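Local coordinates for aminotransferase, class III (Thermomicrobium roseum, PDB 6IO1) that catalyses (S)-enantioselective transamination as a thermostable omega-transaminase that depends on pyridoxal 5'-phosphate, at the interface of chains A and B. Residues are numbered along the deposited sequence; one frame, centred on the assembly and turned at random. Chains: chain A/B, Aminotransferase, class III.

Contact 1: the interface of chains A and B. Residues chain A 23, 57, 59-60, 416; chain B 87, 89-90, 323.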
loop_
_atom_site.group_PDB
_atom_site.type_symbol
_atom_site.label_atom_id
_atom_site.label_comp_id
_atom_site.label_asym_id
_atom_site.label_seq_id
_atom_site.Cartn_x
_atom_site.Cartn_y
_atom_site.Cartn_z
ATOM N N LEU A 23 13.025 -5.910 -5.457
ATOM C CA LEU A 23 13.904 -6.802 -4.695
ATOM C C LEU A 23 14.614 -7.798 -5.609
ATOM O O LEU A 23 14.701 -8.993 -5.317
ATOM C CB LEU A 23 13.128 -7.530 -3.597
ATOM C CG LEU A 23 13.310 -7.005 -2.171
ATOM C CD1 LEU A 23 14.765 -7.114 -1.741
ATOM C CD2 LEU A 23 12.819 -5.572 -2.060
ATOM N N PHE A 57 8.839 -20.694 0.663
ATOM C CA PHE A 57 8.695 -19.379 1.267
ATOM C C PHE A 57 7.247 -18.913 1.310
ATOM O O PHE A 57 6.986 -17.790 1.755
ATOM C CB PHE A 57 9.549 -18.353 0.510
ATOM C CG PHE A 57 10.120 -17.266 1.382
ATOM C CD1 PHE A 57 10.840 -17.581 2.523
ATOM C CD2 PHE A 57 9.946 -15.932 1.054
ATOM C CE1 PHE A 57 11.369 -16.585 3.323
ATOM C CE2 PHE A 57 10.473 -14.931 1.850
ATOM C CZ PHE A 57 11.187 -15.260 2.984
ATOM N N GLY A 59 5.296 -17.902 -1.001
ATOM C CA GLY A 59 5.290 -16.610 -1.650
ATOM C C GLY A 59 6.204 -15.650 -0.919
ATOM O O GLY A 59 7.417 -15.640 -1.147
ATOM N N LEU A 60 5.627 -14.834 -0.034
ATOM C CA LEU A 60 6.377 -13.903 0.809
ATOM C C LEU A 60 5.851 -14.024 2.244
ATOM O O LEU A 60 5.237 -13.100 2.779
ATOM C CB LEU A 60 6.268 -12.473 0.282
ATOM C CG LEU A 60 7.015 -12.181 -1.021
ATOM C CD1 LEU A 60 6.828 -10.730 -1.434
ATOM C CD2 LEU A 60 8.490 -12.514 -0.879
ATOM N N ARG A 416 14.138 -18.437 0.326
ATOM C CA ARG A 416 14.864 -17.145 0.240
ATOM C C ARG A 416 16.358 -17.411 0.446
ATOM O O ARG A 416 16.727 -17.931 1.517
ATOM C CB ARG A 416 14.333 -16.169 1.294
ATOM C CG ARG A 416 14.984 -14.793 1.253
ATOM C CD ARG A 416 14.596 -14.006 0.016
ATOM N NE ARG A 416 15.253 -12.708 -0.050
ATOM C CZ ARG A 416 16.299 -12.433 -0.819
ATOM N NH1 ARG A 416 16.812 -13.370 -1.600
ATOM N NH2 ARG A 416 16.828 -11.223 -0.811
ATOM N N PRO B 87 5.055 -13.882 -6.118
ATOM C CA PRO B 87 5.750 -12.616 -5.892
ATOM C C PRO B 87 6.501 -12.183 -7.138
ATOM O O PRO B 87 6.844 -12.987 -8.008
ATOM C CB PRO B 87 6.721 -12.926 -4.742
ATOM C CG PRO B 87 6.433 -14.346 -4.321
ATOM C CD PRO B 87 5.731 -15.009 -5.457
ATOM N N PHE B 89 9.216 -10.435 -6.383
ATOM C CA PHE B 89 10.517 -10.380 -5.742
ATOM C C PHE B 89 11.426 -11.471 -6.300
ATOM O O PHE B 89 10.971 -12.469 -6.865
ATOM C CB PHE B 89 10.385 -10.577 -4.229
ATOM C CG PHE B 89 9.842 -9.383 -3.484
ATOM C CD1 PHE B 89 8.830 -8.601 -4.015
ATOM C CD2 PHE B 89 10.334 -9.066 -2.227
ATOM C CE1 PHE B 89 8.335 -7.516 -3.315
ATOM C CE2 PHE B 89 9.844 -7.984 -1.525
ATOM C CZ PHE B 89 8.842 -7.207 -2.069
ATOM N N PHE B 90 12.733 -11.265 -6.128
ATOM C CA PHE B 90 13.744 -12.293 -6.386
ATOM C C PHE B 90 13.663 -12.845 -7.807
ATOM O O PHE B 90 13.935 -14.025 -8.042
ATOM C CB PHE B 90 13.642 -13.435 -5.368
ATOM C CG PHE B 90 13.200 -12.990 -4.001
ATOM C CD1 PHE B 90 13.842 -11.946 -3.352
ATOM C CD2 PHE B 90 12.140 -13.615 -3.366
ATOM C CE1 PHE B 90 13.433 -11.534 -2.099
ATOM C CE2 PHE B 90 11.729 -13.208 -2.110
ATOM C CZ PHE B 90 12.375 -12.165 -1.478
ATOM N N THR B 323 5.176 -5.926 -0.761
ATOM C CA THR B 323 4.968 -7.373 -0.794
ATOM C C THR B 323 4.063 -7.796 -1.946
ATOM O O THR B 323 4.347 -8.779 -2.639
ATOM C CB THR B 323 4.385 -7.845 0.538
ATOM O OG1 THR B 323 5.373 -7.714 1.569
ATOM C CG2 THR B 323 3.941 -9.298 0.447
#
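A:Arg416 lies across one face of the B:Phe90 ring in the subunit interface of a class III, fold type I aminotransferase, a family whose active sites form where two subunits meet. Its CD sits 3.6 Å from the B:Phe90 ring centroid, a CH-pi contact displaced toward the rim at CZ. The guanidinium continues past CD and turns a face toward CE1, its plane 28° from the ring, so the overlap is partial and tilted. A bend at chi2 (69°) swings the chain across the aromatic ring at about a right angle, while CB remains over a face of A:Phe57. The other face of B:Phe90 is backed by B:Phe89, whose CB lies 3.4 Å above the ring plane near its centre. The phenyl group is thus clamped between the two subunits. Given the family, A:Arg416 is probably the mobile arginine that receives substrate carboxylates.

A second CH-pi contact comes from A:Leu60, which splits its two methyls between the neighbouring phenylalanines. CD1 stands over the middle of the B:Phe89 ring, 3.7 Å from its centroid, and CD2 reaches B:Phe90 CE2 at 3.5 Å.

Aliphatic contacts surround this fork. A:Leu60 CG meets B:Pro87 CB at 3.8 Å, the two side chains running past each other in opposite directions, and the CG end of the proline also rests against A:Gly59. On another flank, A:Leu60 CD1 approaches the B:Thr323 methyl CG2 at 3.7 Å. A:Leu23 brings its CB to B:Phe89 CD2 at 3.5 Å, its CG following toward CE2 on the face opposite A:Leu60 CD1, so that the ring is held between two leucines of A.

A backbone hydrogen bond adds a polar tie: B:Phe90 N donates to A:Leu23 O at 3.1 Å. The donor stands 53° out of the carbonyl plane, off the lone-pair directions. The bond ties the B:Phe90 backbone to A:Leu23, so the ring starts from a tethered main chain.

Contact 2: the interface of chains A and B. Residues chain A 98, 101-102, 105, 113; chain B 14, 17-18.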
loop_
_atom_site.group_PDB
_atom_site.type_symbol
_atom_site.label_atom_id
_atom_site.label_comp_id
_atom_site.label_asym_id
_atom_site.label_seq_id
_atom_site.Cartn_x
_atom_site.Cartn_y
_atom_site.Cartn_z
ATOM N N ILE A 98 -17.067 -4.712 7.939
ATOM C CA ILE A 98 -17.564 -4.627 9.311
ATOM C C ILE A 98 -17.443 -5.978 10.007
ATOM O O ILE A 98 -17.002 -6.072 11.163
ATOM C CB ILE A 98 -19.016 -4.115 9.312
ATOM C CG1 ILE A 98 -19.084 -2.702 8.729
ATOM C CG2 ILE A 98 -19.594 -4.146 10.710
ATOM C CD1 ILE A 98 -20.495 -2.192 8.519
ATOM N N ALA A 101 -13.894 -6.677 10.893
ATOM C CA ALA A 101 -13.465 -5.894 12.048
ATOM C C ALA A 101 -13.939 -6.533 13.350
ATOM O O ALA A 101 -13.163 -6.680 14.303
ATOM C CB ALA A 101 -13.979 -4.460 11.929
ATOM N N ALA A 102 -15.210 -6.942 13.397
ATOM C CA ALA A 102 -15.726 -7.589 14.603
ATOM C C ALA A 102 -15.012 -8.910 14.877
ATOM O O ALA A 102 -14.648 -9.215 16.024
ATOM C CB ALA A 102 -17.234 -7.807 14.477
ATOM N N ALA A 105 -11.671 -8.284 16.259
ATOM C CA ALA A 105 -11.806 -7.887 17.657
ATOM C C ALA A 105 -11.934 -9.110 18.550
ATOM O O ALA A 105 -11.389 -9.144 19.660
ATOM C CB ALA A 105 -13.011 -6.963 17.831
ATOM N N ASP A 113 -9.590 -3.985 19.917
ATOM C CA ASP A 113 -10.917 -4.130 19.351
ATOM C C ASP A 113 -11.254 -3.129 18.257
ATOM O O ASP A 113 -12.376 -3.180 17.739
ATOM C CB ASP A 113 -11.979 -4.025 20.458
ATOM C CG ASP A 113 -11.989 -5.230 21.377
ATOM O OD1 ASP A 113 -11.411 -6.273 21.006
ATOM O OD2 ASP A 113 -12.582 -5.136 22.474
ATOM N N LYS B 14 -21.876 -3.014 15.012
ATOM C CA LYS B 14 -20.538 -3.585 14.894
ATOM C C LYS B 14 -19.555 -2.576 14.316
ATOM O O LYS B 14 -18.395 -2.517 14.742
ATOM C CB LYS B 14 -20.578 -4.842 14.026
ATOM C CG LYS B 14 -21.182 -6.067 14.690
ATOM C CD LYS B 14 -21.230 -7.229 13.709
ATOM C CE LYS B 14 -21.418 -8.558 14.419
ATOM N NZ LYS B 14 -21.708 -9.656 13.454
ATOM N N ALA B 17 -18.657 -0.158 16.959
ATOM C CA ALA B 17 -17.864 -0.786 18.011
ATOM C C ALA B 17 -16.429 -1.065 17.570
ATOM O O ALA B 17 -15.501 -0.956 18.381
ATOM C CB ALA B 17 -18.540 -2.078 18.471
ATOM N N HIS B 18 -16.217 -1.433 16.302
ATOM C CA HIS B 18 -14.939 -2.017 15.908
ATOM C C HIS B 18 -14.242 -1.393 14.703
ATOM O O HIS B 18 -13.095 -1.768 14.437
ATOM C CB HIS B 18 -15.110 -3.518 15.618
ATOM C CG HIS B 18 -15.762 -4.280 16.728
ATOM N ND1 HIS B 18 -15.160 -4.476 17.952
ATOM C CD2 HIS B 18 -16.961 -4.909 16.795
ATOM C CE1 HIS B 18 -15.960 -5.185 18.727
ATOM N NE2 HIS B 18 -17.060 -5.461 18.049
#
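The imidazole ND1 of B:His18 donates a hydrogen bond to the backbone carbonyl A:Asp113 O at 3.1 Å. Two measures show good alignment: the acceptor lies only 3° out of the imidazole plane, at the ring edge, and the donor uses a carbonyl lone pair in the carbonyl plane, with a C=O...N angle of 144°. This in-plane geometry should favour the observed rotation of the ring, which the alanines on both sides also restrict. B:His18 CG is anti to its own carbonyl carbon (chi1 -53°), which directs the ring from the end of its helix toward chain A.

Small side chains flank the ring on both sides, near its rim. On one side stand alanines of A: the A:Ala105 methyl CB is 3.6 Å from B:His18 CE1, and A:Ala102 CA is 3.7 Å from B:His18 CD2. On the opposite side B:Ala17 CB, from the same chain, lies 3.6 Å above the ring plane, toward the rim. Near the base of the side chain, A:Ala101 CB reaches B:His18 CB at 4.0 Å. The carboxylate of A:Asp113 does not touch the imidazole, its OD1 being 5.2 Å from B:His18 ND1, but its charge could favour a protonated ring.

One turn earlier on the B helix, B:Lys14 CB packs on A:Ile98 CG2 at 3.5 Å. The lysine chain, extended beyond CG, then runs past A:Ala102 CB.

In the fold, A:Ile98, A:Ala101, A:Ala102 and A:Ala105 form one face of helix 95-107, against which the end of the N-terminal helix 8-18 of B rests, while A:Asp113 belongs to the following strand 112-118.

Contact 1 and contact 2 lie about 32 Å apart, measured between the centres of their C-alpha atoms, and share no residue. They are nevertheless close in sequence: A:Leu23 of contact 1 follows helix 8-18, whose B copy supplies contact 2, and the 3-10 helix 89-91 of contact 1 shortly precedes helix 95-107 of contact 2. Two-fold symmetry repeats both with the chains exchanged, so the N-terminal region of each subunit grips its partner at separate places. Contact 1 probably borders the active site, whereas contact 2 is peripheral and may steady the N-terminal helix on the dimer usual for this family.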